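Local coordinates for Low molecular weight phosphotyrosine phosphatase family protein (Streptococcus pyogenes, PDB 5GOT) that probably removes phosphate from phosphotyrosine residues of proteins, as a low molecular weight protein tyrosine phosphatase, at residues M1-C5 with S28-E34; E19-S24 with I60-K66; I54-I60 with F122-Q127; I105-R109 with G132-W136. All blocks are in the same frame, centred on the assembly; numbering follows the deposited sequence.

How the contacts relate
The four contacts are spread through a compact alpha/beta fold built on one parallel sheet. Contact 1 pairs strands 2-8 and 31-37, the two ends of a beta-alpha-beta unit; contact 2 lies on the helix between them, 14-23, and touches contact 1 where Ile33 meets Met22, with centres about 13 Å apart. Segments alternate along the chain in contacts 1 and 2, in contacts 2 and 3, which share Ile60, and in contacts 3 and 4, which both use helix 122-140. Contact 4 joins that helix to edge strand 105-107 and touches contact 2 where Val21 and Met22 meet Cys133. Contacts 1 and 3, centres about 21 Å apart, do not touch.

Contact 1: residues M1-C5 with S28-E34; sequences MKKVC and SDVMMIE
Lys2 and Val4 exchange three backbone hydrogen bonds with Met32 and Glu34. Met32 N donates to Lys2 O at 2.8 Å, Val4 N to Met32 O at 2.7 Å, and Glu34 N to Val4 O at 3.0 Å. The first two are nearly straight, with an N-H...O angle of 173° in each. This alternation is the signature of a parallel pair in register, Lys2 beside Met31 through Cys5 beside Glu34, with the short strand axes only 17° from parallel. The same carbonyls also receive CA-H...O contacts, the Ile33 CA to Val4 O approach being 3.3 Å.

On the sheet face carrying Val4 and Met31, the CG2 branch of Val4 rests against Met31 SD at 3.8 Å. Val4 CG1 stands anti to the backbone N (chi1 173°), which places CG2 beside that N and against the methionine. At the N-terminal end of the pair, Met1 bends at chi2 and chi3 so that its sulfur reaches over the loop before the second strand, where SD lies 3.4 Å from Ser28 O. The Met1 and Met32 side chains cross at about a right angle, CG of Met1 lying near CB of Met32. Glu34 directs its carboxylate to Arg36 in a salt bridge.

Strand 2-8 is an inner strand, bonded on its other side to strand 81-84 through Lys3 and Cys5, whereas 31-37 lies at the edge of the sheet. Helix 14-23, the crossover between the two strands, packs on Met31 and Ile33, while Leu140 of helix 122-140 touches Val4 and Lys2.

Contact 2: residues E19-S24 with I60-K66; sequences EFVMKS and INYDITK
Phe20 presents one ring face to Tyr62 CB, which sits 3.5 Å from the ring centroid and 16° off the normal, a CH-pi contact. The opposite face is backed by Glu19 CG. Lys66 CB approaches the Phe20 ring at its edge, near the plane, so the loop wraps the phenyl group over a face and at the rim. Tyr62 reaches this position with CG wedged between the backbone N and the carbonyl carbon (chi1 66°), which sends its own ring away from Phe20 toward Gln52, to which OH is hydrogen-bonded.

At the start of the loop segment, Ile60 CG2 presses on Phe20 O at 3.4 Å, while its CD1 branch crosses to Val21 CG2 at 3.8 Å. One water donates to Phe20 O and Asn61 O, and another links Glu19 OE1 to Lys66 NZ. That carboxylate is also held by Lys23 NZ in a salt bridge to Glu19 OE2 of 2.7 Å; Lys66 NZ also bonds to Asn11 OD1 and Ser35 O, and Glu19 OE1 to Ser35 OG.

Asp63 begins an Asx turn inside a type I beta turn, and the loop containing it packs on helix 14-23, the crossover helix of the phosphatase's beta-alpha-beta unit.

Contact 3: residues I54-I60 with F122-Q127; sequences ILKTYQI and FEETYQ
Glu123 OE1 receives the phenol of Tyr58, whose OH donates at 2.7 Å to the syn lone pair of the carboxylate. The other oxygen, Glu123 OE2, takes Gln127 NE2 at 2.6 Å from above the carboxylate plane, so two donors grip the group and limit its rotation. The planes of the Tyr58 ring and the Glu123 carboxylate are 32° apart, and OE1 meets that ring at its edge. Glu123 folds back to this spot through a bend at chi2 (69°).

Beside this polar corner the Tyr58 and Tyr126 rings form an offset stack, centroids 4.0 Å apart and planes at 11°, with Tyr126 CE2 over the middle of the Tyr58 face. The pairing joins helix 49-57 to the start of helix 122-140. Helix 49-57 ends here in a Schellman motif, in which Gln59, with positive phi, is the C-prime residue.

Ile54, one turn before Tyr58, covers the other part of the interface. Ile54 CG2 touches Tyr126 CD1 at 3.7 Å, and Ile54 CG1 lies 3.6 Å from Phe122 CB. Ile60, whose N closes the Schellman motif onto Leu55 O, brings CD1 to the rim of the Tyr126 ring at CE1, 3.6 Å away and near the ring plane.

Contact 4: residues I105-R109 with G132-W136; sequences IYLFR and GCQDW
Trp136 turns the edge of its indole to the strand and loop, with CG anti to the carbonyl carbon. From there NE1 donates to Phe108 O at 2.8 Å, in the carbonyl plane and on a lone pair, although the bond is bent (138° at the hydrogen) and the oxygen is tilted out of the indole plane. Leu107 O lies in that plane at the edge, 3.4 Å from Trp136 CZ2.

The six-membered ring points its edge at the face of Tyr106 in an offset edge-to-face pair, planes at 84°, Trp136 CH2 lying 3.6 Å from Tyr106 CD2. Phe108 starts off away from the helix, yet with CG anti to the backbone N (chi1 -179°) the ring swings back and meets the five-membered ring of Trp136 obliquely. Phe108 CZ thereby reaches Gly132 C at 3.7 Å, and Cys133 SG stands at the ring edge, 4.2 Å from Phe108 CZ. The bare CA of Gly132 lets the ring lie close against the helix.

Tyr106, Phe108 and Trp136 form an aromatic cluster between helix 122-140 and the end of edge strand 105-107 with the loop after it. Ile83 of strand 81-84 touches Phe108 and Trp136, and Ala18 of helix 14-23 meets Phe108.

Contact 1: residues M1-C5 with S28-E34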
# COMPACT_ATOMS: atom_id res chain seq x y z
N MET A 1 -9.22 14.71 5.70
CA MET A 1 -8.09 13.97 5.18
C MET A 1 -8.27 12.46 5.32
O MET A 1 -8.26 11.93 6.43
CB MET A 1 -6.80 14.39 5.88
CG MET A 1 -5.59 13.60 5.45
SD MET A 1 -4.42 14.62 4.54
CE MET A 1 -3.85 15.73 5.83
N LYS A 2 -8.42 11.77 4.20
CA LYS A 2 -8.49 10.32 4.22
C LYS A 2 -7.12 9.74 4.55
O LYS A 2 -6.09 10.25 4.10
CB LYS A 2 -9.00 9.80 2.87
CG LYS A 2 -10.42 10.28 2.54
CD LYS A 2 -10.89 9.75 1.18
CE LYS A 2 -12.41 9.81 1.03
NZ LYS A 2 -12.94 11.21 1.04
N LYS A 3 -7.11 8.68 5.36
CA LYS A 3 -5.90 8.03 5.84
C LYS A 3 -5.86 6.61 5.27
O LYS A 3 -6.72 5.79 5.58
CB LYS A 3 -5.84 8.00 7.37
CG LYS A 3 -6.04 9.36 8.03
CD LYS A 3 -6.64 9.20 9.44
CE LYS A 3 -7.35 10.45 9.91
NZ LYS A 3 -6.40 11.48 10.42
N VAL A 4 -4.87 6.33 4.44
CA VAL A 4 -4.80 5.07 3.71
C VAL A 4 -3.54 4.33 4.12
O VAL A 4 -2.46 4.93 4.22
CB VAL A 4 -4.82 5.32 2.19
CG1 VAL A 4 -4.58 4.01 1.45
CG2 VAL A 4 -6.15 5.95 1.78
N CYS A 5 -3.66 3.02 4.35
CA CYS A 5 -2.52 2.18 4.70
C CYS A 5 -2.52 0.93 3.82
O CYS A 5 -3.43 0.11 3.92
CB CYS A 5 -2.58 1.76 6.17
SG CYS A 5 -1.11 0.86 6.71
N SER A 28 0.02 15.14 -0.16
CA SER A 28 0.01 14.95 1.29
C SER A 28 -1.06 15.79 1.99
O SER A 28 -1.46 15.46 3.12
CB SER A 28 1.41 15.30 1.82
OG SER A 28 1.41 15.48 3.22
N ASP A 29 -1.55 16.85 1.35
CA ASP A 29 -2.54 17.72 1.97
C ASP A 29 -3.95 17.17 1.88
O ASP A 29 -4.82 17.58 2.67
CB ASP A 29 -2.49 19.11 1.31
CG ASP A 29 -1.15 19.81 1.53
OD1 ASP A 29 -0.63 19.78 2.66
OD2 ASP A 29 -0.62 20.40 0.56
N VAL A 30 -4.21 16.24 0.97
CA VAL A 30 -5.55 15.69 0.81
C VAL A 30 -5.62 14.19 1.08
O VAL A 30 -6.73 13.66 1.31
CB VAL A 30 -6.12 16.03 -0.59
CG1 VAL A 30 -5.50 15.18 -1.66
CG2 VAL A 30 -7.64 15.93 -0.61
N MET A 31 -4.50 13.46 1.11
CA MET A 31 -4.52 12.06 1.51
C MET A 31 -3.27 11.72 2.30
O MET A 31 -2.15 12.07 1.90
CB MET A 31 -4.65 11.13 0.29
CG MET A 31 -4.96 9.68 0.66
SD MET A 31 -4.98 8.56 -0.75
CE MET A 31 -6.37 9.17 -1.69
N MET A 32 -3.45 11.03 3.42
CA MET A 32 -2.34 10.58 4.25
C MET A 32 -2.12 9.10 3.97
O MET A 32 -3.06 8.30 4.07
CB MET A 32 -2.64 10.84 5.73
CG MET A 32 -1.51 10.50 6.70
SD MET A 32 -1.72 8.88 7.46
CE MET A 32 -0.90 9.12 9.04
N ILE A 33 -0.90 8.73 3.61
CA ILE A 33 -0.61 7.42 3.04
C ILE A 33 0.58 6.82 3.76
O ILE A 33 1.62 7.47 3.90
CB ILE A 33 -0.34 7.50 1.53
CG1 ILE A 33 -1.53 8.11 0.80
CG2 ILE A 33 -0.08 6.12 0.96
CD1 ILE A 33 -1.18 8.66 -0.55
N GLU A 34 0.42 5.59 4.25
CA GLU A 34 1.47 4.83 4.91
C GLU A 34 1.35 3.38 4.47
O GLU A 34 0.46 3.02 3.69
CB GLU A 34 1.39 4.98 6.44
CG GLU A 34 1.76 6.39 6.91
CD GLU A 34 2.06 6.44 8.40
OE1 GLU A 34 1.93 7.53 9.01
OE2 GLU A 34 2.42 5.39 8.96

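Contact 2: residues E19-S24 with I60-K66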
# COMPACT_ATOMS: atom_id res chain seq x y z
N GLU A 19 2.57 2.59 -1.40
CA GLU A 19 2.68 3.83 -0.63
C GLU A 19 3.27 4.95 -1.48
O GLU A 19 2.65 6.01 -1.66
CB GLU A 19 3.53 3.62 0.63
CG GLU A 19 3.87 4.92 1.35
CD GLU A 19 4.65 4.73 2.66
OE1 GLU A 19 4.87 3.58 3.09
OE2 GLU A 19 5.04 5.76 3.25
N PHE A 20 4.45 4.71 -2.05
CA PHE A 20 5.15 5.80 -2.71
C PHE A 20 4.62 6.06 -4.11
O PHE A 20 4.66 7.20 -4.57
CB PHE A 20 6.66 5.54 -2.66
CG PHE A 20 7.19 5.55 -1.25
CD1 PHE A 20 7.20 6.73 -0.52
CD2 PHE A 20 7.58 4.38 -0.62
CE1 PHE A 20 7.64 6.75 0.81
CE2 PHE A 20 8.04 4.38 0.70
CZ PHE A 20 8.07 5.57 1.42
N VAL A 21 4.10 5.04 -4.80
CA VAL A 21 3.41 5.32 -6.06
C VAL A 21 2.15 6.15 -5.80
O VAL A 21 1.89 7.15 -6.47
CB VAL A 21 3.09 4.01 -6.81
CG1 VAL A 21 2.23 4.30 -8.04
CG2 VAL A 21 4.38 3.30 -7.24
N MET A 22 1.37 5.76 -4.78
CA MET A 22 0.18 6.56 -4.46
C MET A 22 0.57 7.98 -4.06
O MET A 22 -0.08 8.95 -4.46
CB MET A 22 -0.62 5.89 -3.33
CG MET A 22 -2.02 6.47 -3.16
SD MET A 22 -3.08 5.91 -4.47
CE MET A 22 -4.53 6.96 -4.23
N LYS A 23 1.65 8.12 -3.28
CA LYS A 23 2.10 9.44 -2.88
C LYS A 23 2.53 10.28 -4.07
O LYS A 23 2.51 11.51 -3.98
CB LYS A 23 3.24 9.33 -1.87
CG LYS A 23 2.79 8.92 -0.48
CD LYS A 23 3.97 8.90 0.47
CE LYS A 23 3.52 8.91 1.92
NZ LYS A 23 4.57 8.38 2.82
N SER A 24 2.90 9.65 -5.18
CA SER A 24 3.32 10.40 -6.35
C SER A 24 2.15 10.94 -7.16
O SER A 24 2.37 11.75 -8.07
CB SER A 24 4.22 9.54 -7.25
OG SER A 24 3.47 8.66 -8.08
N ILE A 60 10.26 7.83 -8.92
CA ILE A 60 9.22 7.99 -7.92
C ILE A 60 9.92 8.21 -6.58
O ILE A 60 10.62 7.33 -6.08
CB ILE A 60 8.29 6.77 -7.88
CG1 ILE A 60 7.59 6.65 -9.23
CG2 ILE A 60 7.28 6.90 -6.74
CD1 ILE A 60 6.38 5.83 -9.22
N ASN A 61 9.75 9.41 -6.03
CA ASN A 61 10.39 9.74 -4.77
C ASN A 61 9.93 8.76 -3.69
O ASN A 61 8.79 8.29 -3.70
CB ASN A 61 10.05 11.17 -4.34
CG ASN A 61 10.63 12.21 -5.29
OD1 ASN A 61 11.55 11.93 -6.05
ND2 ASN A 61 10.08 13.42 -5.24
N TYR A 62 10.85 8.43 -2.78
CA TYR A 62 10.47 7.65 -1.61
C TYR A 62 11.40 8.01 -0.46
O TYR A 62 12.48 8.58 -0.65
CB TYR A 62 10.49 6.15 -1.88
CG TYR A 62 11.84 5.53 -2.18
CD1 TYR A 62 12.31 5.44 -3.48
CD2 TYR A 62 12.64 5.01 -1.16
CE1 TYR A 62 13.54 4.86 -3.78
CE2 TYR A 62 13.88 4.42 -1.44
CZ TYR A 62 14.31 4.35 -2.75
OH TYR A 62 15.53 3.77 -3.06
N ASP A 63 10.95 7.65 0.74
CA ASP A 63 11.66 7.96 1.98
C ASP A 63 12.67 6.85 2.22
O ASP A 63 12.29 5.72 2.55
CB ASP A 63 10.66 8.06 3.14
CG ASP A 63 11.27 8.65 4.41
OD1 ASP A 63 12.51 8.64 4.57
OD2 ASP A 63 10.49 9.12 5.26
N ILE A 64 13.96 7.17 2.05
CA ILE A 64 15.00 6.17 2.23
C ILE A 64 15.03 5.65 3.66
O ILE A 64 15.58 4.57 3.92
CB ILE A 64 16.39 6.74 1.84
CG1 ILE A 64 16.78 7.90 2.76
CG2 ILE A 64 16.38 7.17 0.38
CD1 ILE A 64 18.25 8.30 2.65
N THR A 65 14.47 6.38 4.60
CA THR A 65 14.41 5.91 5.98
C THR A 65 13.29 4.89 6.21
O THR A 65 13.21 4.36 7.32
CB THR A 65 14.24 7.10 6.93
OG1 THR A 65 12.95 7.70 6.74
CG2 THR A 65 15.32 8.14 6.66
N LYS A 66 12.45 4.61 5.21
CA LYS A 66 11.32 3.71 5.42
C LYS A 66 11.81 2.31 5.76
O LYS A 66 12.71 1.78 5.11
CB LYS A 66 10.42 3.68 4.17
CG LYS A 66 9.41 2.51 4.16
CD LYS A 66 8.34 2.63 5.24
CE LYS A 66 7.38 1.44 5.18
NZ LYS A 66 6.51 1.32 6.40
O HOH W 1 4.89 3.78 5.76
O HOH W 2 6.35 9.38 -3.90

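Contact 3: residues I54-I60 with F122-Q127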
# COMPACT_ATOMS: atom_id res chain seq x y z
N ILE A 54 12.85 -0.35 -8.80
CA ILE A 54 11.71 0.04 -9.61
C ILE A 54 11.40 1.52 -9.42
O ILE A 54 11.19 2.26 -10.39
CB ILE A 54 10.50 -0.85 -9.28
CG1 ILE A 54 10.41 -1.96 -10.32
CG2 ILE A 54 9.22 -0.04 -9.22
CD1 ILE A 54 10.20 -1.45 -11.74
N LEU A 55 11.37 1.98 -8.16
CA LEU A 55 10.98 3.37 -7.90
C LEU A 55 12.00 4.34 -8.48
O LEU A 55 11.63 5.39 -9.02
CB LEU A 55 10.79 3.60 -6.40
CG LEU A 55 9.68 2.82 -5.64
CD1 LEU A 55 9.82 3.00 -4.14
CD2 LEU A 55 8.28 3.21 -6.09
N LYS A 56 13.29 4.01 -8.37
CA LYS A 56 14.32 4.86 -8.97
C LYS A 56 14.15 4.92 -10.49
O LYS A 56 14.20 6.00 -11.09
CB LYS A 56 15.71 4.35 -8.61
CG LYS A 56 16.10 4.49 -7.14
CD LYS A 56 17.62 4.28 -6.99
CE LYS A 56 18.07 4.09 -5.55
NZ LYS A 56 18.79 2.79 -5.36
N THR A 57 13.92 3.76 -11.11
CA THR A 57 13.79 3.69 -12.57
C THR A 57 12.68 4.60 -13.07
O THR A 57 12.81 5.25 -14.12
CB THR A 57 13.53 2.24 -13.00
OG1 THR A 57 14.68 1.45 -12.71
CG2 THR A 57 13.21 2.16 -14.48
N TYR A 58 11.56 4.65 -12.35
CA TYR A 58 10.45 5.49 -12.75
C TYR A 58 10.46 6.84 -12.04
O TYR A 58 9.48 7.58 -12.14
CB TYR A 58 9.13 4.74 -12.52
CG TYR A 58 8.99 3.58 -13.49
CD1 TYR A 58 8.56 3.80 -14.79
CD2 TYR A 58 9.33 2.29 -13.12
CE1 TYR A 58 8.44 2.75 -15.69
CE2 TYR A 58 9.21 1.23 -14.01
CZ TYR A 58 8.77 1.47 -15.30
OH TYR A 58 8.64 0.44 -16.21
N GLN A 59 11.55 7.18 -11.36
CA GLN A 59 11.71 8.50 -10.74
C GLN A 59 10.56 8.80 -9.79
O GLN A 59 9.93 9.86 -9.83
CB GLN A 59 11.84 9.59 -11.80
CG GLN A 59 12.90 9.33 -12.86
CD GLN A 59 13.04 10.48 -13.84
OE1 GLN A 59 12.64 10.37 -15.00
NE2 GLN A 59 13.60 11.59 -13.37
N ILE A 60 10.26 7.83 -8.92
CA ILE A 60 9.22 7.99 -7.92
C ILE A 60 9.92 8.21 -6.58
O ILE A 60 10.62 7.33 -6.08
CB ILE A 60 8.29 6.77 -7.88
CG1 ILE A 60 7.59 6.65 -9.23
CG2 ILE A 60 7.28 6.90 -6.74
CD1 ILE A 60 6.38 5.83 -9.22
N PHE A 122 9.47 -7.27 -10.66
CA PHE A 122 9.04 -6.01 -10.06
C PHE A 122 8.49 -5.03 -11.10
O PHE A 122 7.81 -4.07 -10.73
CB PHE A 122 10.18 -5.38 -9.28
CG PHE A 122 10.51 -6.12 -8.02
CD1 PHE A 122 11.31 -7.25 -8.06
CD2 PHE A 122 9.97 -5.72 -6.80
CE1 PHE A 122 11.61 -7.95 -6.89
CE2 PHE A 122 10.26 -6.42 -5.63
CZ PHE A 122 11.07 -7.53 -5.69
N GLU A 123 8.78 -5.25 -12.38
CA GLU A 123 8.15 -4.47 -13.44
C GLU A 123 6.66 -4.75 -13.52
O GLU A 123 5.85 -3.82 -13.56
CB GLU A 123 8.83 -4.76 -14.77
CG GLU A 123 8.08 -4.23 -15.98
CD GLU A 123 8.09 -2.72 -16.07
OE1 GLU A 123 8.90 -2.09 -15.36
OE2 GLU A 123 7.30 -2.16 -16.85
N GLU A 124 6.28 -6.03 -13.56
CA GLU A 124 4.87 -6.41 -13.49
C GLU A 124 4.21 -5.81 -12.25
O GLU A 124 3.09 -5.28 -12.32
CB GLU A 124 4.71 -7.93 -13.49
CG GLU A 124 3.24 -8.41 -13.34
CD GLU A 124 3.06 -9.94 -13.41
OE1 GLU A 124 3.82 -10.68 -12.73
OE2 GLU A 124 2.16 -10.40 -14.14
N THR A 125 4.90 -5.90 -11.10
CA THR A 125 4.37 -5.34 -9.86
C THR A 125 4.12 -3.85 -10.01
O THR A 125 3.06 -3.33 -9.62
CB THR A 125 5.35 -5.59 -8.70
OG1 THR A 125 5.64 -6.99 -8.60
CG2 THR A 125 4.77 -5.10 -7.38
N TYR A 126 5.10 -3.13 -10.56
CA TYR A 126 4.96 -1.69 -10.69
C TYR A 126 3.76 -1.35 -11.56
O TYR A 126 2.94 -0.50 -11.20
CB TYR A 126 6.23 -1.07 -11.27
CG TYR A 126 6.05 0.38 -11.61
CD1 TYR A 126 6.05 1.35 -10.63
CD2 TYR A 126 5.84 0.78 -12.93
CE1 TYR A 126 5.85 2.68 -10.94
CE2 TYR A 126 5.64 2.11 -13.24
CZ TYR A 126 5.64 3.05 -12.24
OH TYR A 126 5.45 4.38 -12.54
N GLN A 127 3.63 -2.00 -12.72
CA GLN A 127 2.53 -1.67 -13.63
C GLN A 127 1.18 -1.91 -12.97
O GLN A 127 0.25 -1.11 -13.12
CB GLN A 127 2.64 -2.48 -14.93
CG GLN A 127 3.92 -2.26 -15.74
CD GLN A 127 4.11 -0.80 -16.17
OE1 GLN A 127 3.15 -0.03 -16.27
NE2 GLN A 127 5.36 -0.43 -16.44

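Contact 4: residues I105-R109 with G132-W136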
# COMPACT_ATOMS: atom_id res chain seq x y z
N ILE A 105 -11.28 -2.70 5.67
CA ILE A 105 -10.26 -3.57 5.06
C ILE A 105 -10.68 -3.92 3.64
O ILE A 105 -11.79 -4.42 3.40
CB ILE A 105 -10.03 -4.82 5.92
CG1 ILE A 105 -9.51 -4.37 7.31
CG2 ILE A 105 -9.04 -5.76 5.26
CD1 ILE A 105 -9.32 -5.50 8.31
N TYR A 106 -9.78 -3.66 2.68
CA TYR A 106 -10.02 -3.78 1.25
C TYR A 106 -8.92 -4.59 0.58
O TYR A 106 -7.77 -4.61 1.04
CB TYR A 106 -10.07 -2.41 0.55
CG TYR A 106 -11.13 -1.43 1.02
CD1 TYR A 106 -10.97 -0.71 2.20
CD2 TYR A 106 -12.27 -1.18 0.25
CE1 TYR A 106 -11.93 0.20 2.63
CE2 TYR A 106 -13.24 -0.26 0.67
CZ TYR A 106 -13.05 0.42 1.86
OH TYR A 106 -13.98 1.35 2.31
N LEU A 107 -9.26 -5.21 -0.53
CA LEU A 107 -8.28 -5.82 -1.42
C LEU A 107 -7.79 -4.79 -2.42
O LEU A 107 -8.60 -4.11 -3.06
CB LEU A 107 -8.88 -7.03 -2.14
CG LEU A 107 -7.93 -7.78 -3.07
CD1 LEU A 107 -6.79 -8.39 -2.29
CD2 LEU A 107 -8.70 -8.86 -3.82
N PHE A 108 -6.46 -4.69 -2.58
CA PHE A 108 -5.89 -3.67 -3.46
C PHE A 108 -6.46 -3.72 -4.88
O PHE A 108 -6.74 -2.67 -5.47
CB PHE A 108 -4.36 -3.82 -3.51
CG PHE A 108 -3.69 -2.79 -4.37
CD1 PHE A 108 -3.39 -1.53 -3.86
CD2 PHE A 108 -3.33 -3.09 -5.68
CE1 PHE A 108 -2.76 -0.58 -4.64
CE2 PHE A 108 -2.70 -2.14 -6.47
CZ PHE A 108 -2.42 -0.88 -5.95
N ARG A 109 -6.60 -4.92 -5.45
CA ARG A 109 -7.19 -5.06 -6.77
C ARG A 109 -7.75 -6.46 -6.90
O ARG A 109 -7.17 -7.42 -6.40
CB ARG A 109 -6.16 -4.77 -7.89
CG ARG A 109 -5.10 -5.85 -8.07
CD ARG A 109 -4.10 -5.49 -9.19
NE ARG A 109 -4.73 -5.33 -10.50
CZ ARG A 109 -4.94 -6.33 -11.36
NH1 ARG A 109 -4.59 -7.57 -11.04
NH2 ARG A 109 -5.51 -6.09 -12.54
N GLY A 132 -3.57 0.18 -10.13
CA GLY A 132 -4.44 0.07 -8.97
C GLY A 132 -4.46 1.34 -8.13
O GLY A 132 -5.49 1.68 -7.53
N CYS A 133 -3.34 2.05 -8.06
CA CYS A 133 -3.33 3.33 -7.37
C CYS A 133 -4.23 4.33 -8.09
O CYS A 133 -4.95 5.11 -7.44
CB CYS A 133 -1.91 3.87 -7.25
SG CYS A 133 -0.94 3.03 -5.96
N GLN A 134 -4.23 4.30 -9.43
CA GLN A 134 -5.13 5.18 -10.18
C GLN A 134 -6.58 4.86 -9.87
O GLN A 134 -7.41 5.77 -9.72
CB GLN A 134 -4.86 5.04 -11.68
CG GLN A 134 -3.67 5.85 -12.18
CD GLN A 134 -3.88 7.35 -12.02
OE1 GLN A 134 -5.02 7.83 -12.03
NE2 GLN A 134 -2.79 8.09 -11.87
N ASP A 135 -6.92 3.57 -9.77
CA ASP A 135 -8.28 3.18 -9.45
C ASP A 135 -8.68 3.62 -8.05
O ASP A 135 -9.80 4.10 -7.85
CB ASP A 135 -8.46 1.68 -9.62
CG ASP A 135 -8.39 1.25 -11.08
OD1 ASP A 135 -8.29 2.14 -11.97
OD2 ASP A 135 -8.45 0.04 -11.33
N TRP A 136 -7.79 3.46 -7.07
CA TRP A 136 -8.10 3.91 -5.72
C TRP A 136 -8.31 5.42 -5.67
O TRP A 136 -9.19 5.90 -4.95
CB TRP A 136 -7.01 3.48 -4.73
CG TRP A 136 -7.19 2.05 -4.36
CD1 TRP A 136 -6.37 1.00 -4.70
CD2 TRP A 136 -8.30 1.49 -3.66
NE1 TRP A 136 -6.91 -0.18 -4.23
CE2 TRP A 136 -8.09 0.10 -3.59
CE3 TRP A 136 -9.46 2.03 -3.09
CZ2 TRP A 136 -8.99 -0.75 -2.95
CZ3 TRP A 136 -10.35 1.18 -2.46
CH2 TRP A 136 -10.11 -0.19 -2.39